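PDB 6LD7: cystathionine gamma-synthase from Xanthomonas oryzae pv. oryzae KACC 10331, which probably catalyses pyridoxal phosphate-dependent formation of cystathionine in the methionine biosynthesis pathway. Local coordinates for residues R53-T58 with T64-G69; E74-A79 with D201-S206; D103-P108 with R117-L122. The protein carries 1 engineered substitution. All coordinates share one frame; numbering follows the deposited sequence.

Interaction 1: residues R53-T58 with T64-G69; sequences RQYDYT and TRDLLG
R65 extends its CG opposite the backbone N (chi1 -170°) and then bends at chi3, which swings the guanidinium round to the carbonyl of T58; Y55, with CG beside its backbone N and anti to the carbonyl carbon (chi1 -66°), aims its phenol at D66. Two side chains from the start of helix 63-76 thus hold the preceding loop in this fold type I pyridoxal phosphate enzyme. Y57, between Y55 and T58 in sequence, hydrogen-bonds through OH to the cofactor-bearing lysine of the second subunit. R65 NH2 gives the stronger bond to T58 O, 2.7 Å long, almost straight at the hydrogen (167°) and lying in the guanidinium plane. R65 NH1 reaches T58 O only weakly, at 3.3 Å, and also donates to G244 O. Arginine suits this place because one flat group with several N-H donors can serve two backbone carbonyls. Tyrosine and aspartate suit theirs as a donor on a rigid arm and an acceptor on a short one, approaching from opposite directions. Y55 OH donates over 2.8 Å to D66 OD2, which accepts with its anti lone pair, the one pointing away from OD1.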
loop_
_atom_site.group_PDB
_atom_site.type_symbol
_atom_site.label_atom_id
_atom_site.label_comp_id
_atom_site.label_asym_id
_atom_site.label_seq_id
_atom_site.Cartn_x
_atom_site.Cartn_y
_atom_site.Cartn_z
ATOM N N ARG C 53 26.217 2.368 -5.636
ATOM C CA ARG C 53 25.460 1.494 -6.550
ATOM C C ARG C 53 24.736 2.350 -7.591
ATOM O O ARG C 53 24.800 3.646 -7.524
ATOM C CB ARG C 53 24.459 0.700 -5.722
ATOM C CG ARG C 53 25.135 -0.232 -4.729
ATOM C CD ARG C 53 24.033 -1.028 -4.083
ATOM N NE ARG C 53 24.498 -1.588 -2.824
ATOM C CZ ARG C 53 25.008 -2.783 -2.767
ATOM N NH1 ARG C 53 25.199 -3.459 -3.878
ATOM N NH2 ARG C 53 25.372 -3.309 -1.627
ATOM N N GLN C 54 23.939 1.698 -8.434
ATOM C CA GLN C 54 23.167 2.464 -9.430
ATOM C C GLN C 54 22.245 3.487 -8.692
ATOM O O GLN C 54 22.043 4.576 -9.182
ATOM C CB GLN C 54 22.406 1.439 -10.291
ATOM C CG GLN C 54 21.516 2.151 -11.290
ATOM C CD GLN C 54 20.696 1.189 -12.108
ATOM O OE1 GLN C 54 20.083 1.647 -13.044
ATOM N NE2 GLN C 54 20.575 -0.079 -11.716
ATOM N N TYR C 55 21.579 3.082 -7.616
ATOM C CA TYR C 55 20.667 3.927 -6.812
ATOM C C TYR C 55 21.382 4.258 -5.519
ATOM O O TYR C 55 22.080 3.344 -4.968
ATOM C CB TYR C 55 19.338 3.195 -6.603
ATOM C CG TYR C 55 18.606 3.019 -7.905
ATOM C CD1 TYR C 55 17.969 4.105 -8.490
ATOM C CD2 TYR C 55 18.570 1.798 -8.565
ATOM C CE1 TYR C 55 17.352 3.976 -9.724
ATOM C CE2 TYR C 55 17.972 1.661 -9.823
ATOM C CZ TYR C 55 17.303 2.755 -10.359
ATOM O OH TYR C 55 16.601 2.661 -11.526
ATOM N N ASP C 56 21.166 5.462 -5.005
ATOM C CA ASP C 56 21.666 5.856 -3.650
ATOM C C ASP C 56 20.503 6.474 -2.819
ATOM O O ASP C 56 20.468 6.279 -1.598
ATOM C CB ASP C 56 22.923 6.743 -3.749
ATOM C CG ASP C 56 22.598 8.105 -4.341
ATOM O OD1 ASP C 56 21.916 8.161 -5.367
ATOM O OD2 ASP C 56 22.901 9.101 -3.684
ATOM N N TYR C 57 19.591 7.226 -3.428
ATOM C CA TYR C 57 18.581 8.002 -2.640
ATOM C C TYR C 57 17.311 8.225 -3.471
ATOM O O TYR C 57 17.529 8.840 -4.604
ATOM C CB TYR C 57 19.199 9.363 -2.225
ATOM C CG TYR C 57 18.422 10.074 -1.157
ATOM C CD1 TYR C 57 18.255 9.519 0.120
ATOM C CD2 TYR C 57 17.791 11.275 -1.456
ATOM C CE1 TYR C 57 17.518 10.179 1.111
ATOM C CE2 TYR C 57 17.003 11.914 -0.502
ATOM C CZ TYR C 57 16.891 11.387 0.791
ATOM O OH TYR C 57 16.190 12.117 1.708
ATOM N N THR C 58 16.102 7.888 -2.955
ATOM C CA THR C 58 14.886 7.894 -3.791
ATOM C C THR C 58 14.517 9.284 -4.340
ATOM O O THR C 58 14.047 9.240 -5.473
ATOM C CB THR C 58 13.638 7.051 -3.452
ATOM O OG1 THR C 58 12.302 7.546 -3.119
ATOM C CG2 THR C 58 14.072 5.739 -2.957
ATOM N N THR C 64 11.415 1.597 -8.934
ATOM C CA THR C 64 9.950 1.470 -9.212
ATOM C C THR C 64 9.486 2.686 -10.042
ATOM O O THR C 64 8.737 2.528 -11.039
ATOM C CB THR C 64 9.173 1.337 -7.907
ATOM O OG1 THR C 64 9.666 0.129 -7.296
ATOM C CG2 THR C 64 7.685 1.346 -8.195
ATOM N N ARG C 65 9.934 3.878 -9.647
ATOM C CA ARG C 65 9.598 5.125 -10.370
ATOM C C ARG C 65 10.173 5.082 -11.822
ATOM O O ARG C 65 9.486 5.447 -12.740
ATOM C CB ARG C 65 10.056 6.339 -9.563
ATOM C CG ARG C 65 9.525 7.633 -10.155
ATOM C CD ARG C 65 9.587 8.822 -9.212
ATOM N NE ARG C 65 10.924 9.075 -9.009
ATOM C CZ ARG C 65 11.561 9.125 -7.821
ATOM N NH1 ARG C 65 10.986 9.175 -6.629
ATOM N NH2 ARG C 65 12.856 9.261 -7.903
ATOM N N ASP C 66 11.423 4.635 -11.980
ATOM C CA ASP C 66 12.137 4.563 -13.251
ATOM C C ASP C 66 11.461 3.550 -14.183
ATOM O O ASP C 66 11.484 3.772 -15.347
ATOM C CB ASP C 66 13.594 4.179 -13.063
ATOM C CG ASP C 66 14.417 5.372 -12.610
ATOM O OD1 ASP C 66 13.881 6.489 -12.603
ATOM O OD2 ASP C 66 15.509 5.148 -12.140
ATOM N N LEU C 67 10.879 2.481 -13.699
ATOM C CA LEU C 67 10.143 1.583 -14.612
ATOM C C LEU C 67 9.020 2.358 -15.259
ATOM O O LEU C 67 8.736 2.063 -16.328
ATOM C CB LEU C 67 9.489 0.483 -13.819
ATOM C CG LEU C 67 10.132 -0.868 -13.876
ATOM C CD1 LEU C 67 9.334 -1.766 -12.923
ATOM C CD2 LEU C 67 10.116 -1.381 -15.301
ATOM N N LEU C 68 8.291 3.176 -14.494
ATOM C CA LEU C 68 7.181 3.922 -15.063
ATOM C C LEU C 68 7.744 4.948 -16.062
ATOM O O LEU C 68 7.174 5.146 -17.135
ATOM C CB LEU C 68 6.345 4.554 -13.957
ATOM C CG LEU C 68 5.230 5.448 -14.437
ATOM C CD1 LEU C 68 4.196 4.631 -15.217
ATOM C CD2 LEU C 68 4.521 6.121 -13.262
ATOM N N GLY C 69 8.793 5.648 -15.665
ATOM C CA GLY C 69 9.528 6.532 -16.578
ATOM C C GLY C 69 9.870 5.906 -17.900
ATOM O O GLY C 69 9.551 6.503 -18.964
#

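Interaction 2: residues E74-A79 with D201-S206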
loop_
_atom_site.group_PDB
_atom_site.type_symbol
_atom_site.label_atom_id
_atom_site.label_comp_id
_atom_site.label_asym_id
_atom_site.label_seq_id
_atom_site.Cartn_x
_atom_site.Cartn_y
_atom_site.Cartn_z
ATOM N N GLU C 74 9.080 4.895 -23.647
ATOM C CA GLU C 74 8.873 3.905 -24.732
ATOM C C GLU C 74 7.537 4.155 -25.457
ATOM O O GLU C 74 7.528 4.151 -26.661
ATOM C CB GLU C 74 8.961 2.468 -24.262
ATOM C CG GLU C 74 8.785 1.497 -25.456
ATOM C CD GLU C 74 8.934 0.010 -25.126
ATOM O OE1 GLU C 74 9.201 -0.311 -23.935
ATOM O OE2 GLU C 74 8.755 -0.847 -26.042
ATOM N N LEU C 75 6.430 4.402 -24.807
ATOM C CA LEU C 75 5.139 4.689 -25.478
ATOM C C LEU C 75 5.223 6.016 -26.214
ATOM O O LEU C 75 4.587 6.119 -27.231
ATOM C CB LEU C 75 4.046 4.837 -24.423
ATOM C CG LEU C 75 3.196 3.633 -24.058
ATOM C CD1 LEU C 75 3.811 2.321 -24.408
ATOM C CD2 LEU C 75 2.703 3.706 -22.610
ATOM N N GLU C 76 5.884 7.053 -25.691
ATOM C CA GLU C 76 5.906 8.359 -26.384
ATOM C C GLU C 76 7.007 8.370 -27.481
ATOM O O GLU C 76 7.030 9.273 -28.265
ATOM C CB GLU C 76 6.033 9.501 -25.394
ATOM C CG GLU C 76 4.793 9.788 -24.582
ATOM C CD GLU C 76 3.640 10.534 -25.290
ATOM O OE1 GLU C 76 3.580 10.637 -26.580
ATOM O OE2 GLU C 76 2.699 10.887 -24.569
ATOM N N GLY C 77 7.944 7.440 -27.487
ATOM C CA GLY C 77 9.102 7.409 -28.401
ATOM C C GLY C 77 10.180 8.340 -27.926
ATOM O O GLY C 77 10.810 8.970 -28.760
ATOM N N GLY C 78 10.403 8.534 -26.622
ATOM C CA GLY C 78 11.448 9.498 -26.225
ATOM C C GLY C 78 12.692 8.840 -25.645
ATOM O O GLY C 78 12.691 7.666 -25.464
ATOM N N ALA C 79 13.665 9.635 -25.215
ATOM C CA ALA C 79 14.968 9.192 -24.687
ATOM C C ALA C 79 14.793 8.786 -23.215
ATOM O O ALA C 79 15.487 7.941 -22.802
ATOM C CB ALA C 79 16.016 10.279 -24.903
ATOM N N ASP C 201 9.863 18.700 -28.648
ATOM C CA ASP C 201 11.007 18.470 -27.762
ATOM C C ASP C 201 10.561 17.678 -26.542
ATOM O O ASP C 201 11.312 16.774 -26.092
ATOM C CB ASP C 201 11.662 19.783 -27.424
ATOM C CG ASP C 201 12.132 20.506 -28.692
ATOM O OD1 ASP C 201 13.132 20.038 -29.253
ATOM O OD2 ASP C 201 11.450 21.517 -29.142
ATOM N N LEU C 202 9.357 17.957 -26.071
ATOM C CA LEU C 202 8.898 17.442 -24.796
ATOM C C LEU C 202 7.445 17.081 -24.930
ATOM O O LEU C 202 6.658 17.847 -25.552
ATOM C CB LEU C 202 9.045 18.531 -23.714
ATOM C CG LEU C 202 10.465 18.932 -23.365
ATOM C CD1 LEU C 202 10.466 20.307 -22.726
ATOM C CD2 LEU C 202 11.081 17.905 -22.442
ATOM N N VAL C 203 7.058 16.084 -24.173
ATOM C CA VAL C 203 5.637 15.804 -23.996
ATOM C C VAL C 203 5.435 15.598 -22.499
ATOM O O VAL C 203 6.297 14.991 -21.820
ATOM C CB VAL C 203 5.198 14.631 -24.908
ATOM C CG1 VAL C 203 5.922 13.334 -24.610
ATOM C CG2 VAL C 203 3.739 14.372 -24.667
ATOM N N LEU C 204 4.326 16.051 -21.996
ATOM C CA LEU C 204 4.038 15.823 -20.564
ATOM C C LEU C 204 2.584 15.442 -20.314
ATOM O O LEU C 204 1.726 15.543 -21.225
ATOM C CB LEU C 204 4.466 17.065 -19.795
ATOM C CG LEU C 204 3.702 18.375 -20.033
ATOM C CD1 LEU C 204 2.345 18.370 -19.329
ATOM C CD2 LEU C 204 4.498 19.523 -19.438
ATOM N N HIS C 205 2.357 14.829 -19.161
ATOM C CA HIS C 205 1.029 14.280 -18.812
ATOM C C HIS C 205 0.758 14.570 -17.345
ATOM O O HIS C 205 1.703 14.455 -16.570
ATOM C CB HIS C 205 1.062 12.757 -18.949
ATOM C CG HIS C 205 1.191 12.240 -20.327
ATOM N ND1 HIS C 205 0.093 11.949 -21.089
ATOM C CD2 HIS C 205 2.300 11.958 -21.085
ATOM C CE1 HIS C 205 0.503 11.574 -22.313
ATOM N NE2 HIS C 205 1.874 11.650 -22.347
ATOM N N SER C 206 -0.506 14.739 -16.975
ATOM C CA SER C 206 -1.037 14.319 -15.671
ATOM C C SER C 206 -1.368 12.830 -15.758
ATOM O O SER C 206 -2.297 12.462 -16.426
ATOM C CB SER C 206 -2.227 15.164 -15.377
ATOM O OG SER C 206 -2.857 14.640 -14.249
#
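E76 and H205 form a buried histidine-carboxylate hydrogen bond that joins the last turn of helix 63-76 to strand 202-206 in the large sheet of the cofactor-binding fold. H205 NE2 is the donor and E76 OE2 the acceptor. At 2.5 Å between H205 NE2 and E76 OE2 the bond is very short, so its exact length deserves caution. The oxygen lies at the edge of the imidazole, near the ring plane, while the carboxylate is turned 36° from that plane. The two side chains approach from opposite directions, and a bend in the glutamate at chi2 (-76°) turns its carboxylate toward the strand. Residues two apart on a strand face the same way, so V203 stands beside H205 while L204 points away. V203 CG1 packs against the methylene part of the glutamate, 3.7 Å from E76 CG, and its other methyl, CG2, lies 3.6 Å from E76 OE2. Valine suits this spot because its branched CB offers two methyls close to the strand backbone, CG1 along the stem as far as the carboxylate carbon and CG2 beside OE2. N185, P190, P195 and V223 also touch E76; in this largely apolar setting the imidazole N-H would help to offset the cost of burying the acid. The helix stops immediately afterwards: G77 has a positive phi (80°), a conformation that a residue without CB adopts readily, and the chain then leads into strand 80-84. Next to H205, at the C-terminal end of the strand, S206 OG hydrogen-bonds to phosphate oxygen OP1 of the cofactor-lysine at position 209. A helix secured to an inner strand whose end holds the cofactor phosphate fits the large domain of the fold type I pyridoxal phosphate enzymes.

Interaction 3: residues D103-P108 with R117-L122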
loop_
_atom_site.group_PDB
_atom_site.type_symbol
_atom_site.label_atom_id
_atom_site.label_comp_id
_atom_site.label_asym_id
_atom_site.label_seq_id
_atom_site.Cartn_x
_atom_site.Cartn_y
_atom_site.Cartn_z
ATOM N N ASP C 103 13.497 35.213 -21.112
ATOM C CA ASP C 103 12.914 34.259 -22.080
ATOM C C ASP C 103 11.409 34.504 -22.082
ATOM O O ASP C 103 10.827 34.866 -21.072
ATOM C CB ASP C 103 13.098 32.787 -21.742
ATOM C CG ASP C 103 14.508 32.307 -21.850
ATOM O OD1 ASP C 103 15.258 33.019 -22.455
ATOM O OD2 ASP C 103 14.845 31.219 -21.294
ATOM N N THR C 104 10.786 34.123 -23.186
ATOM C CA THR C 104 9.341 34.224 -23.376
ATOM C C THR C 104 8.799 32.824 -23.613
ATOM O O THR C 104 9.395 32.037 -24.367
ATOM C CB THR C 104 9.057 35.198 -24.548
ATOM O OG1 THR C 104 9.350 36.540 -24.138
ATOM C CG2 THR C 104 7.596 35.208 -24.862
ATOM N N LEU C 105 7.633 32.602 -23.073
ATOM C CA LEU C 105 6.866 31.365 -23.222
ATOM C C LEU C 105 5.566 31.722 -23.954
ATOM O O LEU C 105 4.843 32.655 -23.529
ATOM C CB LEU C 105 6.533 30.815 -21.831
ATOM C CG LEU C 105 5.458 29.730 -21.806
ATOM C CD1 LEU C 105 6.051 28.453 -22.396
ATOM C CD2 LEU C 105 4.968 29.462 -20.365
ATOM N N VAL C 106 5.246 30.927 -24.952
ATOM C CA VAL C 106 3.953 31.057 -25.641
ATOM C C VAL C 106 2.996 30.013 -25.086
ATOM O O VAL C 106 3.343 28.884 -25.050
ATOM C CB VAL C 106 4.133 30.878 -27.153
ATOM C CG1 VAL C 106 2.809 31.078 -27.837
ATOM C CG2 VAL C 106 5.177 31.828 -27.674
ATOM N N VAL C 107 1.803 30.442 -24.717
ATOM C CA VAL C 107 0.741 29.635 -24.065
ATOM C C VAL C 107 -0.516 29.738 -24.900
ATOM O O VAL C 107 -0.896 30.835 -25.274
ATOM C CB VAL C 107 0.496 30.245 -22.681
ATOM C CG1 VAL C 107 -0.628 29.574 -22.003
ATOM C CG2 VAL C 107 1.765 30.081 -21.898
ATOM N N PRO C 108 -1.250 28.634 -25.108
ATOM C CA PRO C 108 -2.545 28.695 -25.757
ATOM C C PRO C 108 -3.513 29.528 -24.921
ATOM O O PRO C 108 -3.499 29.360 -23.740
ATOM C CB PRO C 108 -3.050 27.250 -25.792
ATOM C CG PRO C 108 -1.779 26.450 -25.639
ATOM C CD PRO C 108 -0.866 27.274 -24.732
ATOM N N ARG C 117 -2.741 29.566 -14.022
ATOM C CA ARG C 117 -2.503 30.089 -12.633
ATOM C C ARG C 117 -0.992 30.087 -12.358
ATOM O O ARG C 117 -0.439 31.137 -11.930
ATOM C CB ARG C 117 -3.317 29.239 -11.675
ATOM C CG ARG C 117 -2.918 29.387 -10.217
ATOM C CD ARG C 117 -3.700 28.561 -9.231
ATOM N NE ARG C 117 -3.929 27.090 -9.355
ATOM C CZ ARG C 117 -3.172 26.009 -9.861
ATOM N NH1 ARG C 117 -1.949 25.984 -10.537
ATOM N NH2 ARG C 117 -3.792 24.853 -9.630
ATOM N N LEU C 118 -0.315 28.988 -12.721
ATOM C CA LEU C 118 1.133 28.839 -12.486
ATOM C C LEU C 118 1.901 29.809 -13.397
ATOM O O LEU C 118 2.775 30.594 -12.864
ATOM C CB LEU C 118 1.583 27.382 -12.647
ATOM C CG LEU C 118 3.090 27.200 -12.492
ATOM C CD1 LEU C 118 3.580 27.715 -11.115
ATOM C CD2 LEU C 118 3.493 25.768 -12.718
ATOM N N PHE C 119 1.582 29.846 -14.702
ATOM C CA PHE C 119 2.263 30.782 -15.619
ATOM C C PHE C 119 2.035 32.211 -15.142
ATOM O O PHE C 119 2.987 32.922 -15.105
ATOM C CB PHE C 119 1.796 30.641 -17.060
ATOM C CG PHE C 119 1.851 29.252 -17.623
ATOM C CD1 PHE C 119 2.842 28.355 -17.229
ATOM C CD2 PHE C 119 0.952 28.849 -18.589
ATOM C CE1 PHE C 119 2.902 27.075 -17.771
ATOM C CE2 PHE C 119 0.997 27.563 -19.097
ATOM C CZ PHE C 119 1.956 26.670 -18.685
ATOM N N ASN C 120 0.837 32.628 -14.784
ATOM C CA ASN C 120 0.619 34.041 -14.360
ATOM C C ASN C 120 1.383 34.374 -13.098
ATOM O O ASN C 120 1.974 35.425 -13.082
ATOM C CB ASN C 120 -0.859 34.447 -14.171
ATOM C CG ASN C 120 -1.520 34.585 -15.532
ATOM O OD1 ASN C 120 -0.869 35.040 -16.489
ATOM N ND2 ASN C 120 -2.709 34.029 -15.683
ATOM N N ALA C 121 1.481 33.447 -12.140
ATOM C CA ALA C 121 2.128 33.724 -10.828
ATOM C C ALA C 121 3.623 33.874 -11.055
ATOM O O ALA C 121 4.217 34.857 -10.530
ATOM C CB ALA C 121 1.794 32.634 -9.814
ATOM N N LEU C 122 4.222 33.034 -11.893
ATOM C CA LEU C 122 5.677 33.110 -12.082
ATOM C C LEU C 122 6.034 34.282 -13.042
ATOM O O LEU C 122 7.096 34.914 -12.892
ATOM C CB LEU C 122 6.172 31.764 -12.603
ATOM C CG LEU C 122 5.963 30.564 -11.684
ATOM C CD1 LEU C 122 6.579 29.323 -12.322
ATOM C CD2 LEU C 122 6.538 30.829 -10.299
#
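F119 leaves helix 113-124 with CB directed at strand 104-108, and its first torsion (chi1 -53°) carries the ring up to two side chains of that strand, L105 and V107. Beyond CB, the first ring atom, F119 CG, is 4.2 Å from L105 CD2. One flank of the ring then runs beneath the same methyl: F119 CD1 is 3.9 Å from L105 CD2, and F119 CE1 follows at 4.1 Å. At the tip, F119 CZ is 4.4 Å from L105 CD2. This is a CH-pi contact over the face, the L105 CD2 methyl standing 4.0 Å from the F119 ring centroid and only 14° off the ring normal. The two side chains cross at about a right angle, and L105 touches the ring through CD2.

The two elements belong to a beta-alpha-beta crossover: the chain runs from strand 104-108 through helix 113-124 to strand 129-133, which lies parallel beside the first strand. On its other flank the ring meets V107: F119 CD2 lies 3.6 Å from V107 CG2, and F119 CE2 comes 3.8 Å from the same methyl. V107 CG1 approaches this flank as well, so both methyls of the valine bear on it. Beta-branched valine keeps its bulk near the strand backbone, leucine reaches farther, and the wide flat phenylalanine spans both.

Around the ring, I91 and L95 of helix 87-98 and L130 and L153 of the adjoining strands add further apolar contacts to F119. L118, which also touches M88 and L95, packs on A239 of the second subunit, and A121 on its W236.

Interactions 1 and 2 share helix 63-76, one near its start and the other at its end; their centres are 18 Å apart and their nearest atoms about 5 Å. Interactions 2 and 3 attach helices to different strands of the same seven-stranded sheet, 202-206 and 104-108, with centres 21 Å apart and nearest atoms about 8 Å. The active site relates to the first two in different ways: interaction 2 lies beside the cofactor of its own chain through S206, whereas the loop of interaction 1 reaches the cofactor-lysine of the second subunit through Y57. Interaction 3, centred 31 Å from interaction 1, also touches the second subunit, through its helix.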